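Local coordinates for protein rubisco operon transcriptional regulator (Synechocystis sp., PDB 5Y2W) that binds 2-phosphoglycolate through the regulatory domain of a LysR-type transcription factor that probably represses carbon-metabolism genes, at residues Val86-Ile100 and Ala169-Phe181. Residues are numbered along the deposited sequence; the frame is centred on the assembly and turned at random.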
ATOM      1  N   VAL A  86      -7.315  -0.038 -17.862  1.00 39.77           N
ATOM      2  CA  VAL A  86      -6.103  -0.661 -18.356  1.00 41.82           C
ATOM      3  C   VAL A  86      -4.916   0.314 -18.364  1.00 41.13           C
ATOM      4  O   VAL A  86      -4.947   1.356 -18.999  1.00 40.70           O
ATOM      5  CB  VAL A  86      -6.314  -1.295 -19.751  1.00 42.24           C
ATOM      6  CG1 VAL A  86      -5.037  -1.944 -20.240  1.00 40.41           C
ATOM      7  CG2 VAL A  86      -7.418  -2.356 -19.692  1.00 39.93           C
ATOM      8  N   ILE A  87      -3.854  -0.074 -17.669  1.00 36.74           N
ATOM      9  CA  ILE A  87      -2.688   0.732 -17.569  1.00 39.80           C
ATOM     10  C   ILE A  87      -1.526   0.031 -18.213  1.00 38.93           C
ATOM     11  O   ILE A  87      -1.321  -1.174 -18.027  1.00 36.90           O
ATOM     12  CB  ILE A  87      -2.363   1.014 -16.108  1.00 42.55           C
ATOM     13  CG1 ILE A  87      -3.545   1.782 -15.476  1.00 43.31           C
ATOM     14  CG2 ILE A  87      -1.069   1.844 -16.010  1.00 45.08           C
ATOM     15  CD1 ILE A  87      -3.548   1.728 -13.980  1.00 43.18           C
ATOM     16  N   ALA A  88      -0.766   0.802 -18.968  1.00 41.17           N
ATOM     17  CA  ALA A  88       0.447   0.298 -19.571  1.00 41.49           C
ATOM     18  C   ALA A  88       1.548   1.341 -19.459  1.00 43.19           C
ATOM     19  O   ALA A  88       1.354   2.443 -18.918  1.00 41.36           O
ATOM     20  CB  ALA A  88       0.211  -0.054 -21.029  1.00 41.15           C
ATOM     21  N   ARG A  89       2.721   0.984 -19.954  1.00 37.71           N
ATOM     22  CA  ARG A  89       3.726   1.985 -20.059  1.00 39.57           C
ATOM     23  C   ARG A  89       3.533   2.694 -21.357  1.00 38.33           C
ATOM     24  O   ARG A  89       2.996   2.127 -22.302  1.00 35.81           O
ATOM     25  CB  ARG A  89       5.098   1.383 -19.937  1.00 41.69           C
ATOM     26  CG  ARG A  89       6.152   2.467 -19.695  1.00 43.22           C
ATOM     27  CD  ARG A  89       7.436   1.841 -19.253  1.00 42.40           C
ATOM     28  NE  ARG A  89       8.101   1.218 -20.413  1.00 47.22           N
ATOM     29  CZ  ARG A  89       9.258   0.572 -20.325  1.00 44.16           C
ATOM     30  NH1 ARG A  89       9.850   0.481 -19.146  1.00 42.48           N
ATOM     31  NH2 ARG A  89       9.814  -0.000 -21.402  1.00 43.98           N
ATOM     32  N   ARG A  90       3.960   3.942 -21.401  1.00 43.16           N
ATOM     33  CA  ARG A  90       3.705   4.830 -22.532  1.00 52.33           C
ATOM     34  C   ARG A  90       4.412   4.407 -23.849  1.00 47.97           C
ATOM     35  O   ARG A  90       4.066   4.880 -24.891  1.00 55.20           O
ATOM     36  CB  ARG A  90       4.108   6.270 -22.139  1.00 57.93           C
ATOM     37  CG  ARG A  90       5.612   6.452 -21.916  1.00 74.84           C
ATOM     38  CD  ARG A  90       5.975   7.745 -21.187  1.00 84.47           C
ATOM     39  NE  ARG A  90       5.676   8.942 -21.967  1.00 92.55           N
ATOM     40  CZ  ARG A  90       5.739  10.193 -21.505  1.00105.35           C
ATOM     41  NH1 ARG A  90       5.441  11.200 -22.315  1.00103.14           N
ATOM     42  NH2 ARG A  90       6.089  10.449 -20.242  1.00111.76           N
ATOM     43  N   ASP A  91       5.373   3.490 -23.812  1.00 46.27           N
ATOM     44  CA  ASP A  91       6.005   2.997 -25.045  1.00 46.21           C
ATOM     45  C   ASP A  91       5.225   1.771 -25.543  1.00 49.64           C
ATOM     46  O   ASP A  91       5.574   1.139 -26.548  1.00 45.86           O
ATOM     47  CB  ASP A  91       7.489   2.657 -24.785  1.00 44.48           C
ATOM     48  CG  ASP A  91       7.679   1.638 -23.643  1.00 47.07           C
ATOM     49  OD1 ASP A  91       6.759   1.378 -22.788  1.00 41.90           O
ATOM     50  OD2 ASP A  91       8.788   1.094 -23.586  1.00 41.72           O
ATOM     51  N   HIS A  92       4.142   1.427 -24.872  1.00 44.65           N
ATOM     52  CA  HIS A  92       3.403   0.280 -25.327  1.00 41.66           C
ATOM     53  C   HIS A  92       2.911   0.613 -26.723  1.00 38.09           C
ATOM     54  O   HIS A  92       2.519   1.730 -26.966  1.00 40.39           O
ATOM     55  CB  HIS A  92       2.255  -0.013 -24.388  1.00 39.48           C
ATOM     56  CG  HIS A  92       1.615  -1.330 -24.610  1.00 38.52           C
ATOM     57  ND1 HIS A  92       0.648  -1.528 -25.564  1.00 37.29           N
ATOM     58  CD2 HIS A  92       1.750  -2.510 -23.959  1.00 40.62           C
ATOM     59  CE1 HIS A  92       0.227  -2.783 -25.513  1.00 38.54           C
ATOM     60  NE2 HIS A  92       0.873  -3.395 -24.537  1.00 41.34           N
ATOM     61  N   PRO A  93       2.893  -0.373 -27.629  1.00 41.24           N
ATOM     62  CA  PRO A  93       2.455  -0.149 -29.043  1.00 43.59           C
ATOM     63  C   PRO A  93       1.039   0.352 -29.240  1.00 45.79           C
ATOM     64  O   PRO A  93       0.715   0.942 -30.286  1.00 40.45           O
ATOM     65  CB  PRO A  93       2.591  -1.556 -29.677  1.00 44.59           C
ATOM     66  CG  PRO A  93       3.618  -2.244 -28.836  1.00 43.14           C
ATOM     67  CD  PRO A  93       3.465  -1.725 -27.441  1.00 39.36           C
ATOM     68  N   LEU A  94       0.183   0.083 -28.250  1.00 46.19           N
ATOM     69  CA  LEU A  94      -1.191   0.549 -28.264  1.00 43.41           C
ATOM     70  C   LEU A  94      -1.391   1.793 -27.458  1.00 42.25           C
ATOM     71  O   LEU A  94      -2.505   2.335 -27.398  1.00 43.24           O
ATOM     72  CB  LEU A  94      -2.136  -0.502 -27.763  1.00 47.38           C
ATOM     73  CG  LEU A  94      -2.050  -1.825 -28.473  1.00 45.42           C
ATOM     74  CD1 LEU A  94      -2.949  -2.782 -27.704  1.00 44.58           C
ATOM     75  CD2 LEU A  94      -2.425  -1.687 -29.949  1.00 50.54           C
ATOM     76  N   ALA A  95      -0.315   2.311 -26.891  1.00 45.45           N
ATOM     77  CA  ALA A  95      -0.462   3.533 -26.151  1.00 44.50           C
ATOM     78  C   ALA A  95      -0.883   4.573 -27.145  1.00 49.30           C
ATOM     79  O   ALA A  95      -0.286   4.692 -28.239  1.00 47.65           O
ATOM     80  CB  ALA A  95       0.846   3.937 -25.512  1.00 46.51           C
ATOM     81  N   GLY A  96      -1.915   5.315 -26.783  1.00 46.51           N
ATOM     82  CA  GLY A  96      -2.332   6.475 -27.552  1.00 46.58           C
ATOM     83  C   GLY A  96      -3.355   6.190 -28.618  1.00 49.27           C
ATOM     84  O   GLY A  96      -3.867   7.109 -29.243  1.00 62.92           O
ATOM     85  N   LYS A  97      -3.673   4.913 -28.804  1.00 51.12           N
ATOM     86  CA  LYS A  97      -4.634   4.480 -29.789  1.00 48.57           C
ATOM     87  C   LYS A  97      -6.027   4.487 -29.158  1.00 53.31           C
ATOM     88  O   LYS A  97      -6.156   4.343 -27.932  1.00 49.56           O
ATOM     89  CB  LYS A  97      -4.290   3.050 -30.242  1.00 52.53           C
ATOM     90  CG  LYS A  97      -2.826   2.798 -30.607  1.00 57.52           C
ATOM     91  CD  LYS A  97      -2.399   3.576 -31.831  1.00 58.43           C
ATOM     92  CE  LYS A  97      -0.927   3.352 -32.139  1.00 60.46           C
ATOM     93  NZ  LYS A  97      -0.564   4.125 -33.335  1.00 63.50           N
ATOM     94  N   SER A  98      -7.060   4.588 -29.999  1.00 51.21           N
ATOM     95  CA  SER A  98      -8.453   4.681 -29.556  1.00 48.31           C
ATOM     96  C   SER A  98      -9.202   3.460 -30.001  1.00 52.47           C
ATOM     97  O   SER A  98      -8.790   2.830 -30.953  1.00 49.79           O
ATOM     98  CB  SER A  98      -9.157   5.881 -30.193  1.00 51.17           C
ATOM     99  OG  SER A  98      -8.377   7.038 -30.068  1.00 55.48           O
ATOM    100  N   ASN A  99     -10.315   3.156 -29.318  1.00 43.58           N
ATOM    101  CA  ASN A  99     -11.231   2.095 -29.705  1.00 49.35           C
ATOM    102  C   ASN A  99     -10.582   0.758 -29.864  1.00 51.92           C
ATOM    103  O   ASN A  99     -10.948  -0.013 -30.743  1.00 46.21           O
ATOM    104  CB  ASN A  99     -11.962   2.502 -30.984  1.00 55.52           C
ATOM    105  CG  ASN A  99     -12.670   3.827 -30.811  1.00 59.45           C
ATOM    106  OD1 ASN A  99     -12.261   4.856 -31.346  1.00 59.67           O
ATOM    107  ND2 ASN A  99     -13.671   3.822 -29.954  1.00 57.56           N
ATOM    108  N   ILE A 100      -9.670   0.466 -28.942  1.00 50.62           N
ATOM    109  CA  ILE A 100      -8.913  -0.732 -28.994  1.00 46.92           C
ATOM    110  C   ILE A 100      -9.825  -1.849 -28.584  1.00 45.09           C
ATOM    111  O   ILE A 100     -10.345  -1.816 -27.510  1.00 48.12           O
ATOM    112  CB  ILE A 100      -7.700  -0.683 -28.049  1.00 44.31           C
ATOM    113  CG1 ILE A 100      -6.753   0.447 -28.429  1.00 45.50           C
ATOM    114  CG2 ILE A 100      -6.986  -2.009 -28.110  1.00 46.80           C
ATOM    115  CD1 ILE A 100      -5.813   0.844 -27.303  1.00 44.72           C
ATOM    116  N   ALA A 169       3.949  14.551 -13.585  1.00102.22           N
ATOM    117  CA  ALA A 169       5.238  14.927 -14.128  1.00101.10           C
ATOM    118  C   ALA A 169       5.665  13.875 -15.162  1.00 93.48           C
ATOM    119  O   ALA A 169       4.948  13.643 -16.150  1.00 80.19           O
ATOM    120  CB  ALA A 169       6.246  15.063 -12.978  1.00103.08           C
ATOM    121  N   ARG A 170       6.815  13.242 -14.919  1.00 91.16           N
ATOM    122  CA  ARG A 170       7.339  12.198 -15.786  1.00 95.39           C
ATOM    123  C   ARG A 170       6.678  10.873 -15.450  1.00 84.46           C
ATOM    124  O   ARG A 170       7.363   9.936 -15.037  1.00 81.26           O
ATOM    125  CB  ARG A 170       8.872  12.093 -15.602  1.00104.54           C
ATOM    126  CG  ARG A 170       9.589  11.034 -16.455  1.00106.14           C
ATOM    127  CD  ARG A 170       9.617  11.421 -17.922  1.00102.83           C
ATOM    128  NE  ARG A 170       9.423  10.273 -18.793  1.00102.18           N
ATOM    129  CZ  ARG A 170       9.324  10.347 -20.120  1.00112.08           C
ATOM    130  NH1 ARG A 170       9.143   9.237 -20.827  1.00119.32           N
ATOM    131  NH2 ARG A 170       9.406  11.515 -20.754  1.00108.56           N
ATOM    132  N   SER A 171       5.355  10.788 -15.593  1.00 69.48           N
ATOM    133  CA  SER A 171       4.738   9.497 -15.409  1.00 60.09           C
ATOM    134  C   SER A 171       4.873   8.698 -16.707  1.00 54.03           C
ATOM    135  O   SER A 171       4.546   9.132 -17.800  1.00 54.82           O
ATOM    136  CB  SER A 171       3.287   9.542 -14.966  1.00 54.70           C
ATOM    137  OG  SER A 171       2.909   8.218 -14.576  1.00 52.75           O
ATOM    138  N   GLU A 172       5.384   7.505 -16.517  1.00 51.94           N
ATOM    139  CA  GLU A 172       5.583   6.528 -17.553  1.00 58.99           C
ATOM    140  C   GLU A 172       4.287   5.791 -17.903  1.00 55.57           C
ATOM    141  O   GLU A 172       4.230   5.096 -18.911  1.00 57.63           O
ATOM    142  CB  GLU A 172       6.615   5.520 -17.011  1.00 64.61           C
ATOM    143  CG  GLU A 172       8.031   6.082 -16.960  1.00 67.08           C
ATOM    144  CD  GLU A 172       8.618   6.148 -18.357  1.00 61.09           C
ATOM    145  OE1 GLU A 172       9.402   5.277 -18.635  1.00 55.85           O
ATOM    146  OE2 GLU A 172       8.242   6.992 -19.184  1.00 64.61           O
ATOM    147  N   LEU A 173       3.260   5.967 -17.073  1.00 48.57           N
ATOM    148  CA  LEU A 173       2.052   5.177 -17.129  1.00 47.85           C
ATOM    149  C   LEU A 173       1.026   5.843 -17.995  1.00 44.99           C
ATOM    150  O   LEU A 173       0.972   7.018 -18.073  1.00 38.97           O
ATOM    151  CB  LEU A 173       1.453   5.017 -15.743  1.00 42.14           C
ATOM    152  CG  LEU A 173       2.407   4.447 -14.747  1.00 42.27           C
ATOM    153  CD1 LEU A 173       1.582   4.242 -13.481  1.00 44.48           C
ATOM    154  CD2 LEU A 173       3.010   3.147 -15.285  1.00 42.96           C
ATOM    155  N   THR A 174       0.186   5.045 -18.620  1.00 45.95           N
ATOM    156  CA  THR A 174      -0.784   5.561 -19.536  1.00 45.75           C
ATOM    157  C   THR A 174      -1.981   4.628 -19.486  1.00 44.33           C
ATOM    158  O   THR A 174      -1.827   3.423 -19.218  1.00 45.66           O
ATOM    159  CB  THR A 174      -0.166   5.612 -20.971  1.00 45.74           C
ATOM    160  OG1 THR A 174      -1.055   6.280 -21.835  1.00 44.92           O
ATOM    161  CG2 THR A 174       0.025   4.218 -21.556  1.00 44.95           C
ATOM    162  N   ILE A 175      -3.155   5.173 -19.747  1.00 43.62           N
ATOM    163  CA  ILE A 175      -4.383   4.384 -19.857  1.00 43.57           C
ATOM    164  C   ILE A 175      -4.571   3.955 -21.297  1.00 46.47           C
ATOM    165  O   ILE A 175      -4.576   4.802 -22.195  1.00 41.29           O
ATOM    166  CB  ILE A 175      -5.611   5.167 -19.380  1.00 43.29           C
ATOM    167  CG1 ILE A 175      -5.524   5.345 -17.871  1.00 48.41           C
ATOM    168  CG2 ILE A 175      -6.879   4.419 -19.689  1.00 45.16           C
ATOM    169  CD1 ILE A 175      -6.345   6.489 -17.323  1.00 49.82           C
ATOM    170  N   LEU A 176      -4.677   2.639 -21.522  1.00 42.70           N
ATOM    171  CA  LEU A 176      -5.041   2.140 -22.830  1.00 40.96           C
ATOM    172  C   LEU A 176      -6.578   2.145 -22.993  1.00 43.86           C
ATOM    173  O   LEU A 176      -7.337   1.612 -22.139  1.00 44.81           O
ATOM    174  CB  LEU A 176      -4.505   0.745 -23.020  1.00 37.04           C
ATOM    175  CG  LEU A 176      -2.971   0.575 -22.939  1.00 42.23           C
ATOM    176  CD1 LEU A 176      -2.645  -0.880 -23.223  1.00 44.75           C
ATOM    177  CD2 LEU A 176      -2.253   1.487 -23.923  1.00 42.61           C
ATOM    178  N   ASP A 177      -7.029   2.722 -24.102  1.00 44.79           N
ATOM    179  CA  ASP A 177      -8.488   2.903 -24.391  1.00 43.60           C
ATOM    180  C   ASP A 177      -9.073   1.649 -24.975  1.00 36.84           C
ATOM    181  O   ASP A 177      -9.391   1.596 -26.155  1.00 45.09           O
ATOM    182  CB  ASP A 177      -8.702   4.090 -25.366  1.00 45.83           C
ATOM    183  CG  ASP A 177     -10.197   4.366 -25.653  1.00 50.14           C
ATOM    184  OD1 ASP A 177     -11.072   4.101 -24.781  1.00 54.48           O
ATOM    185  OD2 ASP A 177     -10.505   4.838 -26.766  1.00 52.77           O
ATOM    186  N   ILE A 178      -9.157   0.634 -24.141  1.00 37.81           N
ATOM    187  CA  ILE A 178      -9.593  -0.663 -24.508  1.00 39.18           C
ATOM    188  C   ILE A 178     -11.095  -0.716 -24.338  1.00 42.20           C
ATOM    189  O   ILE A 178     -11.591  -0.181 -23.357  1.00 46.89           O
ATOM    190  CB  ILE A 178      -9.040  -1.739 -23.563  1.00 37.52           C
ATOM    191  CG1 ILE A 178      -7.532  -1.631 -23.376  1.00 45.79           C
ATOM    192  CG2 ILE A 178      -9.463  -3.119 -24.047  1.00 40.49           C
ATOM    193  CD1 ILE A 178      -6.688  -1.761 -24.626  1.00 46.91           C
ATOM    194  N   ASP A 179     -11.794  -1.380 -25.274  1.00 42.80           N
ATOM    195  CA  ASP A 179     -13.232  -1.603 -25.183  1.00 44.03           C
ATOM    196  C   ASP A 179     -13.537  -2.383 -23.916  1.00 46.99           C
ATOM    197  O   ASP A 179     -12.731  -3.219 -23.479  1.00 46.95           O
ATOM    198  CB  ASP A 179     -13.752  -2.464 -26.333  1.00 45.32           C
ATOM    199  CG  ASP A 179     -13.786  -1.734 -27.692  1.00 48.39           C
ATOM    200  OD1 ASP A 179     -13.698  -0.492 -27.740  1.00 45.97           O
ATOM    201  OD2 ASP A 179     -13.932  -2.450 -28.707  1.00 53.43           O
ATOM    202  N   GLU A 180     -14.737  -2.149 -23.401  1.00 42.26           N
ATOM    203  CA  GLU A 180     -15.255  -2.713 -22.172  1.00 46.55           C
ATOM    204  C   GLU A 180     -14.625  -2.048 -20.976  1.00 46.55           C
ATOM    205  O   GLU A 180     -14.943  -2.397 -19.858  1.00 45.58           O
ATOM    206  CB  GLU A 180     -15.073  -4.232 -22.105  1.00 50.36           C
ATOM    207  CG  GLU A 180     -15.555  -4.974 -23.345  1.00 55.41           C
ATOM    208  CD  GLU A 180     -17.024  -4.701 -23.721  1.00 57.42           C
ATOM    209  OE1 GLU A 180     -17.376  -4.944 -24.892  1.00 58.20           O
ATOM    210  OE2 GLU A 180     -17.822  -4.252 -22.865  1.00 53.90           O
ATOM    211  N   PHE A 181     -13.733  -1.083 -21.202  1.00 43.66           N
ATOM    212  CA  PHE A 181     -13.175  -0.347 -20.108  1.00 44.87           C
ATOM    213  C   PHE A 181     -13.694   1.055 -20.173  1.00 40.40           C
ATOM    214  O   PHE A 181     -13.966   1.520 -21.242  1.00 38.66           O
ATOM    215  CB  PHE A 181     -11.641  -0.398 -20.154  1.00 40.35           C
ATOM    216  CG  PHE A 181     -11.114  -1.712 -19.670  1.00 41.14           C
ATOM    217  CD1 PHE A 181     -10.996  -2.796 -20.541  1.00 34.92           C
ATOM    218  CD2 PHE A 181     -10.810  -1.877 -18.330  1.00 35.39           C
ATOM    219  CE1 PHE A 181     -10.534  -3.995 -20.100  1.00 34.06           C
ATOM    220  CE2 PHE A 181     -10.370  -3.093 -17.869  1.00 37.21           C
ATOM    221  CZ  PHE A 181     -10.251  -4.167 -18.742  1.00 34.64           C
TER
HETATM  222  O   HOH W   1      -8.741   1.228 -19.987  1.00 34.51           O
HETATM  223  O   HOH W   2      -4.681   3.556 -26.034  1.00 42.07           O
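Ala88 and Thr174 form the regular centre of an antiparallel pairing in which strand 173-176 makes one edge of a three-stranded sheet, with strand 81-89 in the middle. Ala88 N donates to Thr174 O (2.8 Å, 169° at the hydrogen), and Thr174 N returns a bond to Ala88 O. Past the strand, Arg90 N bonds to Glu172 O. Beyond the turns the chains meet again: Ile100 N reaches Asp177 O, Asp179 N reaches Ile100 O at 2.7 Å, and Asn99 N donates to Asp177 OD2, meeting it from above the carboxylate plane. One water links Leu94 O, Lys97 O and Asp177 N.

Apolar contacts dominate the face that Val86, Ala88 and Leu176 share with Thr174. Val86 CG1, anti to the backbone N (chi1 -180°), turns to Leu176 CB, leaving CG2 to sit over the centre of the Phe181 ring, 3.4 Å from its centroid, a CH-pi contact. Leu176 splits its branches: CD1 lies against Ala88 CB (3.7 Å) and over one face of His92, whose NE2 bonds to Glu108, while CD2 meets Ala95 CA at 3.5 Å.

At the exposed end the guanidinium groups of Arg90 and Arg170 stack, planes 15° apart, and Arg170 NH1 salt-bridges Glu172 OE2 (2.9 Å); Arg170 is poorly ordered, so both describe its modelled position. Backbone bonds thus set the alignment in this LysR effector-binding domain, and Leu176 packs the turn at Leu94 and Ala95 against the sheet.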